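Local atomic coordinates of hypothetical protein PA2218 (Pseudomonas aeruginosa, PDB entry 2HDW), a protein that is of unknown specific function but adopts the alpha/beta hydrolase fold and probably acts as a hydrolase. Residues T219-Q222 with R223-L227; G231-R234 with W235-E239; A244-P247 with P248-E251; A283-M286 with T287-L290. All coordinates share one frame; numbering follows the deposited sequence.

Contact 1: T219-Q222 with R223-L227; sequences TLEQ and RTRTL
A capping box opens helix 220-240, and from within its first turn Glu221 reaches Arg225, four residues on, in a salt bridge on the helix surface. In the box, Thr219 is the N-cap: its OG1 accepts from Gln222 N at 3.2 Å, and Gln222 OE1 accepts in return from Thr219 N at 3.0 Å, in the carbonyl plane and on a lone pair. The cap thus supplies a side-chain acceptor to Gln222 N, and the regular bonding begins with Arg223 N to Thr219 O. In the salt bridge, Glu221 bends at chi2 (-80°), which turns its carboxylate toward Arg225 in the next turn until it lies nearly coplanar with the guanidinium, 24° apart. Arg225 NE donates to the syn lone pair of Glu221 OE2 at 3.0 Å, while Arg225 NH2 reaches both carboxylate oxygens of Glu221, OE1 and OE2, at 2.7 Å in bonds that count as weak. The backbone of Gln222 lies over one guanidinium face, with CA 3.5 Å above the plane. Arg223 points another way and donates from NH2 to Met293 O. Leu220 O is gripped twice, from opposite faces of its carbonyl plane, by Thr224 N and by Thr224 OG1, each at 2.7 Å.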
# COMPACT_ATOMS: atom_id res chain seq x y z
N THR A 219 21.08 -0.17 -15.90
CA THR A 219 21.28 0.10 -17.32
C THR A 219 20.55 -0.99 -18.10
O THR A 219 20.18 -2.02 -17.53
CB THR A 219 22.76 0.03 -17.69
OG1 THR A 219 23.25 -1.29 -17.42
CG2 THR A 219 23.57 1.05 -16.89
N LEU A 220 20.35 -0.77 -19.39
CA LEU A 220 19.69 -1.76 -20.23
C LEU A 220 20.41 -3.10 -20.11
O LEU A 220 19.77 -4.16 -20.05
CB LEU A 220 19.69 -1.33 -21.69
CG LEU A 220 19.18 -2.39 -22.67
CD1 LEU A 220 17.70 -2.69 -22.40
CD2 LEU A 220 19.38 -1.90 -24.10
N GLU A 221 21.73 -3.06 -20.10
CA GLU A 221 22.54 -4.28 -20.00
C GLU A 221 22.24 -5.03 -18.72
O GLU A 221 22.11 -6.25 -18.73
CB GLU A 221 24.03 -3.93 -20.08
CG GLU A 221 24.97 -5.11 -19.85
CD GLU A 221 25.16 -5.45 -18.38
OE1 GLU A 221 25.67 -4.59 -17.63
OE2 GLU A 221 24.80 -6.58 -17.98
N GLN A 222 22.14 -4.30 -17.62
CA GLN A 222 21.85 -4.90 -16.33
C GLN A 222 20.41 -5.39 -16.28
O GLN A 222 20.12 -6.45 -15.71
CB GLN A 222 22.12 -3.87 -15.22
CG GLN A 222 23.54 -3.30 -15.30
CD GLN A 222 23.86 -2.29 -14.21
OE1 GLN A 222 23.22 -1.23 -14.12
NE2 GLN A 222 24.85 -2.61 -13.39
N ARG A 223 19.50 -4.63 -16.88
CA ARG A 223 18.08 -5.01 -16.92
C ARG A 223 17.93 -6.29 -17.73
O ARG A 223 17.22 -7.21 -17.33
CB ARG A 223 17.25 -3.90 -17.57
CG ARG A 223 15.78 -4.28 -17.81
CD ARG A 223 15.03 -3.20 -18.60
NE ARG A 223 13.77 -3.71 -19.15
CZ ARG A 223 12.58 -3.62 -18.56
NH1 ARG A 223 12.46 -3.02 -17.38
NH2 ARG A 223 11.51 -4.16 -19.14
N THR A 224 18.61 -6.34 -18.87
CA THR A 224 18.57 -7.51 -19.74
C THR A 224 19.13 -8.73 -19.02
O THR A 224 18.59 -9.83 -19.14
CB THR A 224 19.39 -7.25 -21.02
OG1 THR A 224 18.84 -6.12 -21.72
CG2 THR A 224 19.38 -8.47 -21.94
N ARG A 225 20.21 -8.53 -18.27
CA ARG A 225 20.84 -9.60 -17.52
C ARG A 225 19.84 -10.15 -16.49
O ARG A 225 19.72 -11.36 -16.33
CB ARG A 225 22.08 -9.04 -16.81
CG ARG A 225 22.91 -10.05 -16.04
CD ARG A 225 23.71 -9.32 -14.96
NE ARG A 225 24.31 -8.09 -15.48
CZ ARG A 225 24.56 -7.00 -14.76
NH1 ARG A 225 24.26 -6.97 -13.47
NH2 ARG A 225 25.10 -5.94 -15.34
N THR A 226 19.14 -9.25 -15.81
CA THR A 226 18.16 -9.66 -14.81
C THR A 226 17.02 -10.46 -15.45
O THR A 226 16.61 -11.49 -14.92
CB THR A 226 17.56 -8.42 -14.08
OG1 THR A 226 18.60 -7.76 -13.35
CG2 THR A 226 16.46 -8.84 -13.10
N LEU A 227 16.53 -9.99 -16.59
CA LEU A 227 15.46 -10.68 -17.29
C LEU A 227 15.91 -12.06 -17.76
O LEU A 227 15.15 -13.04 -17.67
CB LEU A 227 14.98 -9.84 -18.47
CG LEU A 227 14.29 -8.53 -18.07
CD1 LEU A 227 13.95 -7.73 -19.32
CD2 LEU A 227 13.03 -8.85 -17.25

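Contact 2: G231-R234 with W235-E239; sequences GQQR and WKDAE
Gln233 sets off with CG anti to its backbone N (chi1 -167°) and then folds at chi2 (54°), a bend that turns its carboxamide along the helix toward Asp237, whose own CG sits beside its backbone N. The two side chains, four residues apart, cross at about a right angle, and Gln233 NE2 donates to Asp237 OD1 at 3.0 Å. The acceptor lies close to the amide plane, as a well-aimed N-H requires, but the donor reaches the carboxylate from above, 45° out of its plane. Beneath this link the main chain of helix 220-240 makes its usual i to i+4 bonds, Asp237 N to Gln233 O at 2.9 Å and Ala238 N to Arg234 O at 2.8 Å. The bond of Trp235 N to Gly231 O is long and weak.

On another side of the helix, Gln232 brings its amide to the six-membered part of the Trp235 indole. Its OE1 stands at the ring edge, near the ring plane, 3.6 Å from Trp235 CE3, with the amide plane steeply inclined to the ring. This is a polar oxygen against aromatic C-H.

Asp237 sits in the last turn of the helix, where the helix dipole would probably disfavour a negative charge. Two N-H groups meet its OD1, Gln233 NE2 and the backbone N of Ala244 in the chain that follows the helix, and they probably offset part of that cost while tying the helix to its outgoing loop.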
# COMPACT_ATOMS: atom_id res chain seq x y z
N GLY A 231 14.24 -15.67 -16.64
CA GLY A 231 13.85 -16.71 -17.56
C GLY A 231 14.36 -18.06 -17.08
O GLY A 231 13.63 -19.05 -17.10
N GLN A 232 15.61 -18.10 -16.64
CA GLN A 232 16.19 -19.34 -16.13
C GLN A 232 15.41 -19.80 -14.90
O GLN A 232 15.19 -21.00 -14.69
CB GLN A 232 17.66 -19.15 -15.73
CG GLN A 232 18.65 -18.95 -16.86
CD GLN A 232 18.76 -20.15 -17.78
OE1 GLN A 232 18.45 -21.28 -17.38
NE2 GLN A 232 19.22 -19.93 -19.00
N GLN A 233 14.98 -18.84 -14.08
CA GLN A 233 14.24 -19.18 -12.86
C GLN A 233 12.88 -19.78 -13.19
O GLN A 233 12.42 -20.69 -12.50
CB GLN A 233 14.08 -17.95 -11.97
CG GLN A 233 13.60 -18.28 -10.55
CD GLN A 233 14.50 -19.31 -9.87
OE1 GLN A 233 15.72 -19.18 -9.89
NE2 GLN A 233 13.90 -20.32 -9.25
N ARG A 234 12.24 -19.28 -14.24
CA ARG A 234 10.94 -19.82 -14.64
C ARG A 234 11.09 -21.31 -14.94
O ARG A 234 10.23 -22.11 -14.57
CB ARG A 234 10.39 -19.11 -15.88
CG ARG A 234 9.89 -17.69 -15.65
CD ARG A 234 8.98 -17.26 -16.81
NE ARG A 234 7.71 -17.97 -16.77
CZ ARG A 234 6.51 -17.39 -16.70
NH1 ARG A 234 6.42 -16.06 -16.67
NH2 ARG A 234 5.42 -18.13 -16.62
N TRP A 235 12.19 -21.69 -15.60
CA TRP A 235 12.41 -23.10 -15.91
C TRP A 235 12.58 -23.93 -14.63
O TRP A 235 11.99 -25.01 -14.50
CB TRP A 235 13.63 -23.29 -16.82
CG TRP A 235 13.33 -23.10 -18.28
CD1 TRP A 235 12.16 -23.40 -18.93
CD2 TRP A 235 14.24 -22.64 -19.29
NE1 TRP A 235 12.28 -23.15 -20.28
CE2 TRP A 235 13.55 -22.68 -20.53
CE3 TRP A 235 15.57 -22.20 -19.28
CZ2 TRP A 235 14.15 -22.30 -21.73
CZ3 TRP A 235 16.16 -21.81 -20.47
CH2 TRP A 235 15.45 -21.87 -21.69
N LYS A 236 13.39 -23.44 -13.69
CA LYS A 236 13.58 -24.16 -12.43
C LYS A 236 12.26 -24.32 -11.70
O LYS A 236 11.95 -25.40 -11.19
CB LYS A 236 14.57 -23.42 -11.53
CG LYS A 236 16.03 -23.63 -11.87
CD LYS A 236 16.94 -23.11 -10.75
CE LYS A 236 16.72 -23.88 -9.46
NZ LYS A 236 17.51 -23.33 -8.32
N ASP A 237 11.47 -23.25 -11.62
CA ASP A 237 10.18 -23.31 -10.94
C ASP A 237 9.27 -24.30 -11.67
O ASP A 237 8.55 -25.08 -11.04
CB ASP A 237 9.50 -21.94 -10.89
CG ASP A 237 10.28 -20.91 -10.10
OD1 ASP A 237 11.07 -21.29 -9.21
OD2 ASP A 237 10.08 -19.70 -10.35
N ALA A 238 9.29 -24.27 -13.00
CA ALA A 238 8.45 -25.17 -13.78
C ALA A 238 8.85 -26.63 -13.55
O ALA A 238 8.00 -27.51 -13.48
CB ALA A 238 8.54 -24.82 -15.27
N GLU A 239 10.15 -26.89 -13.43
CA GLU A 239 10.61 -28.25 -13.21
C GLU A 239 10.12 -28.81 -11.87
O GLU A 239 9.83 -30.00 -11.76
CB GLU A 239 12.13 -28.32 -13.29
CG GLU A 239 12.69 -27.84 -14.63
CD GLU A 239 14.18 -28.08 -14.77
OE1 GLU A 239 14.92 -27.86 -13.79
OE2 GLU A 239 14.61 -28.47 -15.88

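Contact 3: A244-P247 with P248-E251; sequences AYQP and PYNE
The Tyr249 ring is met at its edge by the preceding residues: Pro247 O lies near the ring plane, 3.3 Å from Tyr249 CD1, and the carboxamide of Gln246 comes up by the hydroxyl end. Beyond these residues its ring meets that of Trp284, the planes at about 75°. The Gln246 amide and the Tyr249 ring are inclined at 47°, so the two flat groups meet obliquely and do not stack. Gln246 CD lies 3.4 Å from Tyr249 OH, and further back Gln246 CB is 4.1 Å from Tyr249 CE1. Gln246 gets there with an extended chain beyond CG.

The chain between the two side chains is a short piece in the polyproline II region, with phi -59° at Pro247. Here the consecutive rings of Pro247 and Pro248 adjoin, with Pro247 CB 3.6 Å from Pro248 CD. This loop joins helices 220-240 and 258-267, in the insertion between strands 197-201 and 309-314, the place where alpha/beta hydrolases commonly carry a lid or cap. The loop runs antiparallel to the chain around Trp284 and bonds to it through the backbones of Ala244 and Gln246, and Tyr249 pairs likewise with Asn282. On the flank, the Tyr245 hydroxyl is hydrogen-bonded to Arg143 O, and the side chain of Tyr249 packs on Asn279 and Ala283.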
# COMPACT_ATOMS: atom_id res chain seq x y z
N ALA A 244 10.19 -20.59 -6.49
CA ALA A 244 11.13 -20.38 -5.40
C ALA A 244 10.96 -18.95 -4.89
O ALA A 244 10.49 -18.08 -5.62
CB ALA A 244 12.56 -20.60 -5.88
N TYR A 245 11.35 -18.71 -3.64
CA TYR A 245 11.25 -17.38 -3.05
C TYR A 245 12.60 -16.69 -2.97
O TYR A 245 13.63 -17.36 -2.90
CB TYR A 245 10.62 -17.47 -1.66
CG TYR A 245 9.14 -17.77 -1.72
CD1 TYR A 245 8.22 -16.77 -2.06
CD2 TYR A 245 8.66 -19.07 -1.54
CE1 TYR A 245 6.87 -17.06 -2.23
CE2 TYR A 245 7.31 -19.37 -1.71
CZ TYR A 245 6.42 -18.36 -2.06
OH TYR A 245 5.09 -18.66 -2.27
N GLN A 246 12.59 -15.36 -3.01
CA GLN A 246 13.83 -14.60 -2.92
C GLN A 246 14.37 -14.75 -1.50
O GLN A 246 13.66 -15.20 -0.61
CB GLN A 246 13.56 -13.13 -3.23
CG GLN A 246 12.81 -12.92 -4.54
CD GLN A 246 12.52 -11.46 -4.84
OE1 GLN A 246 11.71 -11.14 -5.71
NE2 GLN A 246 13.18 -10.56 -4.11
N PRO A 247 15.65 -14.40 -1.28
CA PRO A 247 16.24 -14.51 0.06
C PRO A 247 15.44 -13.66 1.05
O PRO A 247 14.82 -12.67 0.65
CB PRO A 247 17.65 -13.98 -0.15
CG PRO A 247 17.95 -14.37 -1.57
CD PRO A 247 16.67 -14.01 -2.27
N PRO A 248 15.44 -14.02 2.34
CA PRO A 248 14.70 -13.27 3.37
C PRO A 248 14.91 -11.76 3.27
O PRO A 248 16.03 -11.29 3.10
CB PRO A 248 15.24 -13.85 4.67
CG PRO A 248 15.49 -15.28 4.30
CD PRO A 248 16.17 -15.15 2.95
N TYR A 249 13.82 -11.02 3.41
CA TYR A 249 13.83 -9.56 3.33
C TYR A 249 14.23 -8.83 4.61
O TYR A 249 13.89 -9.24 5.72
CB TYR A 249 12.45 -9.06 2.89
CG TYR A 249 12.21 -9.06 1.40
CD1 TYR A 249 12.79 -10.02 0.57
CD2 TYR A 249 11.38 -8.10 0.81
CE1 TYR A 249 12.55 -10.02 -0.82
CE2 TYR A 249 11.15 -8.08 -0.56
CZ TYR A 249 11.73 -9.04 -1.37
OH TYR A 249 11.49 -9.01 -2.72
N ASN A 250 14.94 -7.72 4.42
CA ASN A 250 15.40 -6.85 5.50
C ASN A 250 16.30 -7.46 6.57
O ASN A 250 16.15 -7.20 7.76
CB ASN A 250 14.19 -6.19 6.16
CG ASN A 250 13.50 -5.21 5.23
OD1 ASN A 250 12.30 -5.32 4.96
ND2 ASN A 250 14.26 -4.25 4.72
N GLU A 251 17.25 -8.28 6.13
CA GLU A 251 18.21 -8.88 7.05
C GLU A 251 19.51 -8.13 6.77
O GLU A 251 19.97 -8.08 5.63
CB GLU A 251 18.38 -10.37 6.78
CG GLU A 251 17.06 -11.14 6.86
CD GLU A 251 17.23 -12.57 7.35
OE1 GLU A 251 18.07 -13.31 6.78
OE2 GLU A 251 16.51 -12.96 8.30

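Contact 4: A283-M286 with T287-L290; sequences AWTM and TTPL
Thr285 and Thr288 open and close a type I beta turn that leads into the short, weakly bonded helix about 289-292, and the Thr285 side chain bridges the turn. Its CB lies 3.9 Å from Thr288 OG1. With chi1 at 57°, OG1 sits between the backbone N and the carbonyl carbon, a rotamer that points the hydroxyl into the turn; at the tip this OG1 meets Thr288 OG1 at 2.7 Å, a hydrogen bond in which either oxygen could be the donor. The two side chains cross at about a right angle. The same OG1 also bonds a water at 2.7 Å, which in turn reaches Thr287 OG1 at 2.8 Å, so that all three threonine hydroxyls of the turn belong to one polar network.

The backbone closes the turn with Thr288 N to Thr285 O at 3.2 Å. This bond is nearly straight at hydrogen (165°), yet the donor stands well above the carbonyl plane, 64° out of it, away from a lone pair. On the side facing Trp284, Trp284 CB comes to 3.7 Å from Thr288 OG1, while its indole leads off to pack against Phe105. Thr285 is also joined to Asn144 through the backbone. At the far end of the turn the next residue, Pro289, has no N-H to give, and Pro289 CD lies 3.3 Å from Met286 O.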
# COMPACT_ATOMS: atom_id res chain seq x y z
N ALA A 283 9.53 -13.00 1.77
CA ALA A 283 9.88 -12.52 0.44
C ALA A 283 8.88 -12.86 -0.64
O ALA A 283 8.02 -13.72 -0.46
CB ALA A 283 11.23 -13.08 0.03
N TRP A 284 8.99 -12.17 -1.76
CA TRP A 284 8.13 -12.42 -2.90
C TRP A 284 8.77 -13.58 -3.65
O TRP A 284 9.93 -13.93 -3.38
CB TRP A 284 8.09 -11.23 -3.85
CG TRP A 284 7.59 -9.95 -3.25
CD1 TRP A 284 8.33 -8.85 -2.92
CD2 TRP A 284 6.23 -9.64 -2.91
NE1 TRP A 284 7.51 -7.87 -2.40
CE2 TRP A 284 6.22 -8.33 -2.39
CE3 TRP A 284 5.02 -10.34 -3.00
CZ2 TRP A 284 5.05 -7.70 -1.95
CZ3 TRP A 284 3.85 -9.72 -2.57
CH2 TRP A 284 3.88 -8.41 -2.05
N THR A 285 8.03 -14.16 -4.57
CA THR A 285 8.56 -15.25 -5.39
C THR A 285 9.67 -14.60 -6.20
O THR A 285 9.63 -13.39 -6.46
CB THR A 285 7.51 -15.77 -6.36
OG1 THR A 285 7.04 -14.69 -7.17
CG2 THR A 285 6.34 -16.39 -5.61
N MET A 286 10.65 -15.40 -6.61
CA MET A 286 11.76 -14.88 -7.40
C MET A 286 11.29 -14.28 -8.73
O MET A 286 11.89 -13.32 -9.22
CB MET A 286 12.80 -15.98 -7.66
CG MET A 286 13.68 -16.32 -6.44
SD MET A 286 15.00 -17.51 -6.80
CE MET A 286 16.18 -16.44 -7.57
N THR A 287 10.22 -14.80 -9.31
CA THR A 287 9.77 -14.26 -10.59
C THR A 287 8.73 -13.13 -10.54
O THR A 287 8.23 -12.68 -11.57
CB THR A 287 9.26 -15.40 -11.52
OG1 THR A 287 8.26 -16.18 -10.85
CG2 THR A 287 10.42 -16.30 -11.91
N THR A 288 8.42 -12.64 -9.34
CA THR A 288 7.45 -11.55 -9.19
C THR A 288 7.75 -10.31 -10.03
O THR A 288 6.84 -9.72 -10.62
CB THR A 288 7.30 -11.13 -7.70
OG1 THR A 288 6.41 -12.04 -7.03
CG2 THR A 288 6.76 -9.71 -7.58
N PRO A 289 9.02 -9.89 -10.11
CA PRO A 289 9.39 -8.71 -10.90
C PRO A 289 8.99 -8.68 -12.38
O PRO A 289 8.86 -7.62 -12.97
CB PRO A 289 10.91 -8.64 -10.73
CG PRO A 289 11.12 -9.25 -9.37
CD PRO A 289 10.20 -10.44 -9.41
N LEU A 290 8.79 -9.85 -12.99
CA LEU A 290 8.44 -9.89 -14.41
C LEU A 290 7.29 -8.98 -14.83
O LEU A 290 7.36 -8.33 -15.88
CB LEU A 290 8.14 -11.32 -14.84
CG LEU A 290 9.37 -12.24 -14.90
CD1 LEU A 290 8.92 -13.67 -15.08
CD2 LEU A 290 10.28 -11.80 -16.05
O HOH W 1 6.01 -15.17 -9.58

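Overall arrangement
All four contacts lie on one side of the molecule, in the insertion between strands 197-201 and 309-314 of the hydrolase sheet. Contacts 1 and 2 follow in series along helix 220-240, their centres 18 Å apart. Contact 4 joins the rest: it touches contact 1 through Leu227 and Leu290, and contact 2, 12 Å away between centres, where Gln233 OE1 lies 3.6 Å from Met286 SD. Contacts 3 and 4 are the closest pair, centres 10 Å apart, linked by probable hydrogen bonds Ala244 O to Met286 N (2.9 Å) and Gln246 N to Trp284 O (3.0 Å). Contacts 1 and 3 do not touch. No ligand marks an active site here.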